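Local coordinates for uncharacterized protein (PDB 4MXN) that is uncharacterised but probably acts as a glycosyl hydrolase of family 28, the polygalacturonase-like enzymes that cleave polysaccharides, at residues C99-I113 and P148-E162. Numbering follows the deposited sequence.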
ATOM      1  N   CYS A  99       4.155 -10.267   3.339  1.00 37.36           N
ATOM      2  CA  CYS A  99       3.550  -8.952   3.137  1.00 34.70           C
ATOM      3  C   CYS A  99       2.826  -8.416   4.364  1.00 37.23           C
ATOM      4  O   CYS A  99       1.808  -8.963   4.814  1.00 37.18           O
ATOM      5  CB  CYS A  99       2.625  -8.964   1.925  1.00 34.06           C
ATOM      6  SG  CYS A  99       3.443  -8.497   0.380  1.00 37.19           S
ATOM      7  N   ASN A 100       3.361  -7.307   4.874  1.00 30.15           N
ATOM      8  CA  ASN A 100       2.799  -6.531   5.982  1.00 27.69           C
ATOM      9  C   ASN A 100       2.610  -5.099   5.524  1.00 25.46           C
ATOM     10  O   ASN A 100       3.584  -4.340   5.459  1.00 22.80           O
ATOM     11  CB  ASN A 100       3.687  -6.580   7.225  1.00 21.60           C
ATOM     12  CG  ASN A 100       3.091  -5.790   8.378  1.00 34.14           C
ATOM     13  OD1 ASN A 100       1.883  -5.554   8.472  1.00 30.29           O
ATOM     14  ND2 ASN A 100       3.918  -5.364   9.284  1.00 28.95           N
ATOM     15  N   ALA A 101       1.370  -4.734   5.190  1.00 21.04           N
ATOM     16  CA  ALA A 101       1.064  -3.410   4.662  1.00 20.52           C
ATOM     17  C   ALA A 101      -0.358  -2.977   4.962  1.00 21.05           C
ATOM     18  O   ALA A 101      -1.129  -3.775   5.467  1.00 21.25           O
ATOM     19  CB  ALA A 101       1.291  -3.400   3.153  1.00 21.41           C
ATOM     20  N   ILE A 102      -0.714  -1.720   4.627  1.00 17.63           N
ATOM     21  CA  ILE A 102      -2.103  -1.225   4.787  1.00 18.11           C
ATOM     22  C   ILE A 102      -2.988  -1.977   3.782  1.00 20.23           C
ATOM     23  O   ILE A 102      -4.103  -2.390   4.110  1.00 17.97           O
ATOM     24  CB  ILE A 102      -2.206   0.311   4.651  1.00 20.99           C
ATOM     25  CG1 ILE A 102      -1.315   0.998   5.737  1.00 21.06           C
ATOM     26  CG2 ILE A 102      -3.686   0.778   4.733  1.00 21.52           C
ATOM     27  CD1 ILE A 102      -1.337   2.551   5.705  1.00 27.69           C
ATOM     28  N   ILE A 103      -2.462  -2.169   2.563  1.00 17.77           N
ATOM     29  CA  ILE A 103      -3.090  -2.982   1.521  1.00 16.67           C
ATOM     30  C   ILE A 103      -2.049  -3.977   1.059  1.00 21.15           C
ATOM     31  O   ILE A 103      -0.996  -3.574   0.544  1.00 19.95           O
ATOM     32  CB  ILE A 103      -3.701  -2.194   0.319  1.00 19.25           C
ATOM     33  CG1 ILE A 103      -4.673  -1.098   0.787  1.00 18.70           C
ATOM     34  CG2 ILE A 103      -4.403  -3.190  -0.650  1.00 21.62           C
ATOM     35  CD1 ILE A 103      -5.115  -0.065  -0.344  1.00 25.28           C
ATOM     36  N   TYR A 104      -2.333  -5.268   1.240  1.00 18.23           N
ATOM     37  CA  TYR A 104      -1.421  -6.296   0.778  1.00 18.27           C
ATOM     38  C   TYR A 104      -2.172  -7.330  -0.025  1.00 20.50           C
ATOM     39  O   TYR A 104      -3.394  -7.450   0.076  1.00 18.51           O
ATOM     40  CB  TYR A 104      -0.633  -6.960   1.946  1.00 20.41           C
ATOM     41  CG  TYR A 104      -1.459  -7.860   2.846  1.00 22.87           C
ATOM     42  CD1 TYR A 104      -2.215  -7.335   3.881  1.00 24.32           C
ATOM     43  CD2 TYR A 104      -1.470  -9.239   2.666  1.00 25.38           C
ATOM     44  CE1 TYR A 104      -2.970  -8.155   4.715  1.00 25.27           C
ATOM     45  CE2 TYR A 104      -2.222 -10.071   3.497  1.00 27.31           C
ATOM     46  CZ  TYR A 104      -2.972  -9.522   4.519  1.00 30.90           C
ATOM     47  OH  TYR A 104      -3.726 -10.320   5.341  1.00 35.41           O
ATOM     48  N   ALA A 105      -1.431  -8.117  -0.800  1.00 19.46           N
ATOM     49  CA  ALA A 105      -2.026  -9.220  -1.546  1.00 20.30           C
ATOM     50  C   ALA A 105      -1.016 -10.330  -1.640  1.00 26.95           C
ATOM     51  O   ALA A 105       0.165 -10.076  -1.867  1.00 26.97           O
ATOM     52  CB  ALA A 105      -2.488  -8.769  -2.923  1.00 20.72           C
ATOM     53  N   ASP A 106      -1.477 -11.552  -1.429  1.00 24.31           N
ATOM     54  CA  ASP A 106      -0.652 -12.741  -1.469  1.00 23.40           C
ATOM     55  C   ASP A 106      -1.228 -13.740  -2.469  1.00 25.71           C
ATOM     56  O   ASP A 106      -2.288 -14.320  -2.226  1.00 25.54           O
ATOM     57  CB  ASP A 106      -0.562 -13.352  -0.056  1.00 26.00           C
ATOM     58  CG  ASP A 106       0.178 -14.671   0.039  1.00 48.14           C
ATOM     59  OD1 ASP A 106       1.119 -14.885  -0.755  1.00 50.14           O
ATOM     60  OD2 ASP A 106      -0.172 -15.484   0.922  1.00 59.24           O
ATOM     61  N   LYS A 107      -0.513 -13.933  -3.590  1.00 23.42           N
ATOM     62  CA  LYS A 107      -0.804 -14.881  -4.665  1.00 25.07           C
ATOM     63  C   LYS A 107      -2.202 -14.651  -5.257  1.00 28.82           C
ATOM     64  O   LYS A 107      -2.960 -15.604  -5.464  1.00 30.15           O
ATOM     65  CB  LYS A 107      -0.621 -16.329  -4.167  1.00 29.80           C
ATOM     66  CG  LYS A 107       0.839 -16.692  -3.907  1.00 50.38           C
ATOM     67  CD  LYS A 107       0.992 -18.126  -3.427  1.00 67.62           C
ATOM     68  CE  LYS A 107       2.395 -18.436  -2.967  1.00 86.91           C
ATOM     69  NZ  LYS A 107       2.684 -17.838  -1.635  1.00 98.89           N
ATOM     70  N   GLN A 108      -2.531 -13.376  -5.530  1.00 23.40           N
ATOM     71  CA  GLN A 108      -3.797 -12.984  -6.144  1.00 23.09           C
ATOM     72  C   GLN A 108      -3.564 -12.576  -7.600  1.00 26.96           C
ATOM     73  O   GLN A 108      -2.432 -12.307  -7.985  1.00 26.80           O
ATOM     74  CB  GLN A 108      -4.438 -11.821  -5.363  1.00 23.14           C
ATOM     75  CG  GLN A 108      -4.701 -12.109  -3.872  1.00 25.18           C
ATOM     76  CD  GLN A 108      -5.633 -13.269  -3.616  1.00 32.98           C
ATOM     77  OE1 GLN A 108      -6.808 -13.266  -4.022  1.00 25.10           O
ATOM     78  NE2 GLN A 108      -5.144 -14.275  -2.902  1.00 28.77           N
ATOM     79  N   LYS A 109      -4.642 -12.476  -8.394  1.00 22.69           N
ATOM     80  CA  LYS A 109      -4.491 -12.033  -9.783  1.00 21.96           C
ATOM     81  C   LYS A 109      -5.534 -10.962 -10.123  1.00 24.20           C
ATOM     82  O   LYS A 109      -6.593 -10.901  -9.496  1.00 21.28           O
ATOM     83  CB  LYS A 109      -4.531 -13.219 -10.792  1.00 24.48           C
ATOM     84  CG  LYS A 109      -5.696 -14.216 -10.672  1.00 31.35           C
ATOM     85  CD  LYS A 109      -7.073 -13.580 -11.011  1.00 44.16           C
ATOM     86  CE  LYS A 109      -7.863 -14.289 -12.057  1.00 47.28           C
ATOM     87  NZ  LYS A 109      -8.627 -13.356 -12.937  1.00 39.53           N
ATOM     88  N   ASN A 110      -5.248 -10.149 -11.158  1.00 21.75           N
ATOM     89  CA  ASN A 110      -6.149  -9.110 -11.650  1.00 22.11           C
ATOM     90  C   ASN A 110      -6.600  -8.208 -10.483  1.00 26.02           C
ATOM     91  O   ASN A 110      -7.787  -8.089 -10.182  1.00 26.21           O
ATOM     92  CB  ASN A 110      -7.342  -9.748 -12.387  1.00 23.83           C
ATOM     93  CG  ASN A 110      -8.263  -8.768 -13.050  1.00 35.84           C
ATOM     94  OD1 ASN A 110      -7.858  -7.685 -13.461  1.00 29.49           O
ATOM     95  ND2 ASN A 110      -9.537  -9.110 -13.093  1.00 26.55           N
ATOM     96  N   ILE A 111      -5.636  -7.582  -9.816  1.00 22.20           N
ATOM     97  CA  ILE A 111      -5.940  -6.722  -8.661  1.00 21.48           C
ATOM     98  C   ILE A 111      -5.469  -5.304  -8.935  1.00 24.50           C
ATOM     99  O   ILE A 111      -4.564  -5.073  -9.733  1.00 23.92           O
ATOM    100  CB  ILE A 111      -5.336  -7.289  -7.348  1.00 25.34           C
ATOM    101  CG1 ILE A 111      -3.812  -7.567  -7.497  1.00 26.38           C
ATOM    102  CG2 ILE A 111      -6.084  -8.545  -6.891  1.00 27.80           C
ATOM    103  CD1 ILE A 111      -3.076  -7.694  -6.234  1.00 29.41           C
ATOM    104  N   GLY A 112      -6.058  -4.358  -8.235  1.00 21.47           N
ATOM    105  CA  GLY A 112      -5.682  -2.975  -8.433  1.00 20.58           C
ATOM    106  C   GLY A 112      -5.961  -2.041  -7.287  1.00 23.12           C
ATOM    107  O   GLY A 112      -6.760  -2.337  -6.397  1.00 20.41           O
ATOM    108  N   ILE A 113      -5.247  -0.912  -7.309  1.00 21.05           N
ATOM    109  CA  ILE A 113      -5.384   0.230  -6.405  1.00 20.08           C
ATOM    110  C   ILE A 113      -5.343   1.461  -7.294  1.00 23.74           C
ATOM    111  O   ILE A 113      -4.407   1.616  -8.075  1.00 24.89           O
ATOM    112  CB  ILE A 113      -4.324   0.290  -5.266  1.00 22.89           C
ATOM    113  CG1 ILE A 113      -4.383  -0.963  -4.353  1.00 23.37           C
ATOM    114  CG2 ILE A 113      -4.502   1.584  -4.427  1.00 22.38           C
ATOM    115  CD1 ILE A 113      -3.171  -1.145  -3.515  1.00 22.49           C
ATOM    116  N   PRO A 148       4.345  -1.531   9.020  1.00 20.55           N
ATOM    117  CA  PRO A 148       3.809  -1.896   7.717  1.00 19.46           C
ATOM    118  C   PRO A 148       4.209  -0.962   6.596  1.00 22.95           C
ATOM    119  O   PRO A 148       4.375   0.249   6.773  1.00 21.07           O
ATOM    120  CB  PRO A 148       2.290  -1.822   7.930  1.00 21.32           C
ATOM    121  CG  PRO A 148       2.106  -0.778   8.964  1.00 25.63           C
ATOM    122  CD  PRO A 148       3.308  -0.895   9.865  1.00 22.70           C
ATOM    123  N   ALA A 149       4.282  -1.536   5.405  1.00 20.14           N
ATOM    124  CA  ALA A 149       4.427  -0.790   4.174  1.00 19.64           C
ATOM    125  C   ALA A 149       3.051  -0.198   3.850  1.00 19.09           C
ATOM    126  O   ALA A 149       2.065  -0.543   4.514  1.00 18.85           O
ATOM    127  CB  ALA A 149       4.890  -1.729   3.058  1.00 20.83           C
ATOM    128  N   LEU A 150       2.954   0.688   2.858  1.00 16.10           N
ATOM    129  CA  LEU A 150       1.618   1.177   2.489  1.00 15.76           C
ATOM    130  C   LEU A 150       0.953   0.147   1.580  1.00 20.22           C
ATOM    131  O   LEU A 150      -0.214  -0.180   1.789  1.00 20.05           O
ATOM    132  CB  LEU A 150       1.663   2.563   1.845  1.00 14.63           C
ATOM    133  CG  LEU A 150       2.129   3.679   2.761  1.00 18.20           C
ATOM    134  CD1 LEU A 150       2.388   4.941   1.989  1.00 19.46           C
ATOM    135  CD2 LEU A 150       1.132   3.983   3.847  1.00 18.59           C
ATOM    136  N   ILE A 151       1.727  -0.400   0.622  1.00 18.09           N
ATOM    137  CA  ILE A 151       1.318  -1.434  -0.336  1.00 19.77           C
ATOM    138  C   ILE A 151       2.378  -2.531  -0.388  1.00 24.60           C
ATOM    139  O   ILE A 151       3.574  -2.235  -0.461  1.00 22.34           O
ATOM    140  CB  ILE A 151       1.107  -0.793  -1.748  1.00 24.56           C
ATOM    141  CG1 ILE A 151      -0.148   0.092  -1.807  1.00 24.05           C
ATOM    142  CG2 ILE A 151       1.148  -1.820  -2.879  1.00 28.97           C
ATOM    143  CD1 ILE A 151      -0.116   1.082  -3.083  1.00 36.68           C
ATOM    144  N   CYS A 152       1.944  -3.797  -0.356  1.00 24.74           N
ATOM    145  CA  CYS A 152       2.847  -4.939  -0.479  1.00 26.93           C
ATOM    146  C   CYS A 152       2.173  -6.046  -1.291  1.00 29.06           C
ATOM    147  O   CYS A 152       1.134  -6.560  -0.870  1.00 26.98           O
ATOM    148  CB  CYS A 152       3.305  -5.451   0.886  1.00 29.31           C
ATOM    149  SG  CYS A 152       4.502  -6.812   0.805  1.00 35.16           S
HETATM  150  N   MSE A 153       2.776  -6.420  -2.435  1.00 24.14           N
HETATM  151  CA  MSE A 153       2.260  -7.507  -3.282  0.50 24.49           C
HETATM  152  C   MSE A 153       3.285  -8.609  -3.395  1.00 27.34           C
HETATM  153  O   MSE A 153       4.438  -8.351  -3.744  1.00 27.12           O
HETATM  154  CB  MSE A 153       1.877  -7.021  -4.687  0.50 26.94           C
HETATM  155  CG  MSE A 153       0.464  -6.527  -4.787  0.50 34.18           C
HETATM  156 SE   MSE A 153       0.422  -4.597  -4.617  0.38 41.92          SE
HETATM  157  CE  MSE A 153      -1.508  -4.399  -4.397  0.50 38.45           C
ATOM    158  N   GLU A 154       2.875  -9.844  -3.111  1.00 22.77           N
ATOM    159  CA  GLU A 154       3.790 -10.981  -3.220  1.00 22.49           C
ATOM    160  C   GLU A 154       3.148 -12.112  -4.018  1.00 24.62           C
ATOM    161  O   GLU A 154       2.068 -12.584  -3.658  1.00 25.61           O
ATOM    162  CB  GLU A 154       4.261 -11.481  -1.849  1.00 23.84           C
ATOM    163  CG  GLU A 154       5.457 -12.425  -1.955  1.00 28.89           C
ATOM    164  CD  GLU A 154       5.910 -13.060  -0.655  1.00 46.84           C
ATOM    165  OE1 GLU A 154       5.771 -12.422   0.414  1.00 46.90           O
ATOM    166  OE2 GLU A 154       6.432 -14.197  -0.711  1.00 49.96           O
ATOM    167  N   GLY A 155       3.839 -12.553  -5.060  1.00 20.67           N
ATOM    168  CA  GLY A 155       3.399 -13.655  -5.918  1.00 22.50           C
ATOM    169  C   GLY A 155       2.135 -13.360  -6.703  1.00 25.56           C
ATOM    170  O   GLY A 155       1.414 -14.282  -7.079  1.00 26.01           O
ATOM    171  N   CYS A 156       1.858 -12.081  -6.951  1.00 20.65           N
ATOM    172  CA  CYS A 156       0.659 -11.645  -7.650  1.00 21.27           C
ATOM    173  C   CYS A 156       0.889 -11.521  -9.156  1.00 25.10           C
ATOM    174  O   CYS A 156       2.019 -11.343  -9.602  1.00 23.77           O
ATOM    175  CB  CYS A 156       0.155 -10.336  -7.052  1.00 21.52           C
ATOM    176  SG  CYS A 156      -0.414 -10.487  -5.336  1.00 25.42           S
ATOM    177  N   GLU A 157      -0.194 -11.629  -9.942  1.00 22.36           N
ATOM    178  CA  GLU A 157      -0.134 -11.504 -11.401  1.00 22.24           C
ATOM    179  C   GLU A 157      -1.159 -10.478 -11.874  1.00 25.83           C
ATOM    180  O   GLU A 157      -2.276 -10.498 -11.371  1.00 26.33           O
ATOM    181  CB  GLU A 157      -0.409 -12.880 -12.049  1.00 24.98           C
ATOM    182  CG  GLU A 157       0.718 -13.881 -11.881  1.00 38.99           C
ATOM    183  CD  GLU A 157       0.620 -15.166 -12.680  1.00 58.23           C
ATOM    184  OE1 GLU A 157      -0.303 -15.300 -13.519  1.00 43.11           O
ATOM    185  OE2 GLU A 157       1.494 -16.037 -12.473  1.00 53.76           O
ATOM    186  N   ASP A 158      -0.798  -9.594 -12.835  1.00 23.56           N
ATOM    187  CA  ASP A 158      -1.684  -8.562 -13.408  1.00 24.73           C
ATOM    188  C   ASP A 158      -2.123  -7.593 -12.289  1.00 29.65           C
ATOM    189  O   ASP A 158      -3.243  -7.661 -11.773  1.00 30.15           O
ATOM    190  CB  ASP A 158      -2.888  -9.188 -14.169  1.00 28.35           C
ATOM    191  CG  ASP A 158      -2.505 -10.228 -15.220  1.00 40.98           C
ATOM    192  OD1 ASP A 158      -1.448 -10.061 -15.868  1.00 44.07           O
ATOM    193  OD2 ASP A 158      -3.262 -11.206 -15.394  1.00 45.31           O
ATOM    194  N   VAL A 159      -1.182  -6.740 -11.871  1.00 25.65           N
ATOM    195  CA  VAL A 159      -1.371  -5.768 -10.790  1.00 24.39           C
ATOM    196  C   VAL A 159      -1.381  -4.361 -11.387  1.00 28.61           C
ATOM    197  O   VAL A 159      -0.429  -3.984 -12.068  1.00 29.02           O
ATOM    198  CB  VAL A 159      -0.254  -5.927  -9.726  1.00 27.18           C
ATOM    199  CG1 VAL A 159      -0.371  -4.862  -8.630  1.00 25.62           C
ATOM    200  CG2 VAL A 159      -0.251  -7.333  -9.132  1.00 27.57           C
ATOM    201  N   LYS A 160      -2.431  -3.578 -11.096  1.00 22.82           N
ATOM    202  CA  LYS A 160      -2.549  -2.232 -11.630  1.00 20.29           C
ATOM    203  C   LYS A 160      -2.637  -1.212 -10.491  1.00 21.34           C
ATOM    204  O   LYS A 160      -3.644  -1.122  -9.801  1.00 20.17           O
ATOM    205  CB  LYS A 160      -3.765  -2.138 -12.566  1.00 23.40           C
ATOM    206  CG  LYS A 160      -3.907  -0.796 -13.289  1.00 29.20           C
ATOM    207  CD  LYS A 160      -5.199  -0.757 -14.090  1.00 36.48           C
ATOM    208  CE  LYS A 160      -5.538   0.644 -14.516  1.00 36.43           C
ATOM    209  NZ  LYS A 160      -6.798   0.691 -15.306  1.00 31.25           N
ATOM    210  N   ILE A 161      -1.565  -0.443 -10.308  1.00 17.77           N
ATOM    211  CA  ILE A 161      -1.499   0.610  -9.287  1.00 17.41           C
ATOM    212  C   ILE A 161      -1.469   1.932 -10.023  1.00 22.94           C
ATOM    213  O   ILE A 161      -0.639   2.098 -10.913  1.00 22.89           O
ATOM    214  CB  ILE A 161      -0.276   0.461  -8.318  1.00 20.15           C
ATOM    215  CG1 ILE A 161      -0.109  -0.974  -7.740  1.00 21.11           C
ATOM    216  CG2 ILE A 161      -0.281   1.551  -7.199  1.00 20.21           C
ATOM    217  CD1 ILE A 161      -1.229  -1.520  -6.830  1.00 25.25           C
ATOM    218  N   GLU A 162      -2.361   2.872  -9.676  1.00 22.53           N
ATOM    219  CA  GLU A 162      -2.351   4.181 -10.335  1.00 22.01           C
ATOM    220  C   GLU A 162      -2.901   5.307  -9.463  1.00 23.20           C
ATOM    221  O   GLU A 162      -3.672   5.060  -8.530  1.00 21.32           O
ATOM    222  CB  GLU A 162      -3.145   4.135 -11.665  1.00 23.81           C
ATOM    223  CG  GLU A 162      -4.633   3.814 -11.539  1.00 25.76           C
ATOM    224  CD  GLU A 162      -5.449   3.983 -12.809  1.00 41.28           C
ATOM    225  OE1 GLU A 162      -4.871   4.304 -13.875  1.00 37.52           O
ATOM    226  OE2 GLU A 162      -6.682   3.789 -12.732  1.00 29.66           O
TER
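Ile113 packs its CD1 against CG1 of Ile151, 3.7 Å away, the two side chains meeting tip to tip, while Ile161 lies alongside and touches the same methyl with its own CD1. In the conformer given, selenomethionine Met153 crosses Ile113 and meets Ile111 tip to tip, CG to CD1 at 4.0 Å. With CG1 between the backbone N and the carbonyl carbon (chi1 53°), Ile111 also brings CD1 near Cys156 SG. That sulfur accepts a long, fairly straight hydrogen bond from Gln108 N (3.6 Å, 164°). This inward packing of apolar side chains is what the right-handed parallel beta-helix of family 28 produces: residues 99-113 and 148-162 belong to successive coils, each turning a corner between two short strands. Backbone hydrogen bonds between parallel strands run the length of the pair, among them Cys152 N to Ile103 O at 3.1 Å. On the other face of strand 151-154, a disulfide joins Cys99 SG to Cys152 SG (2.0 Å). Near it, Ala149 N donates to Asn100 O, on a lone pair in the carbonyl plane. Asn100 lays its amide against Pro148, OD1 lying 3.8 Å from CB; a leucine here would probably leave Gly95 N and Tyr146 O without their weak hydrogen bonds to OD1 and ND2.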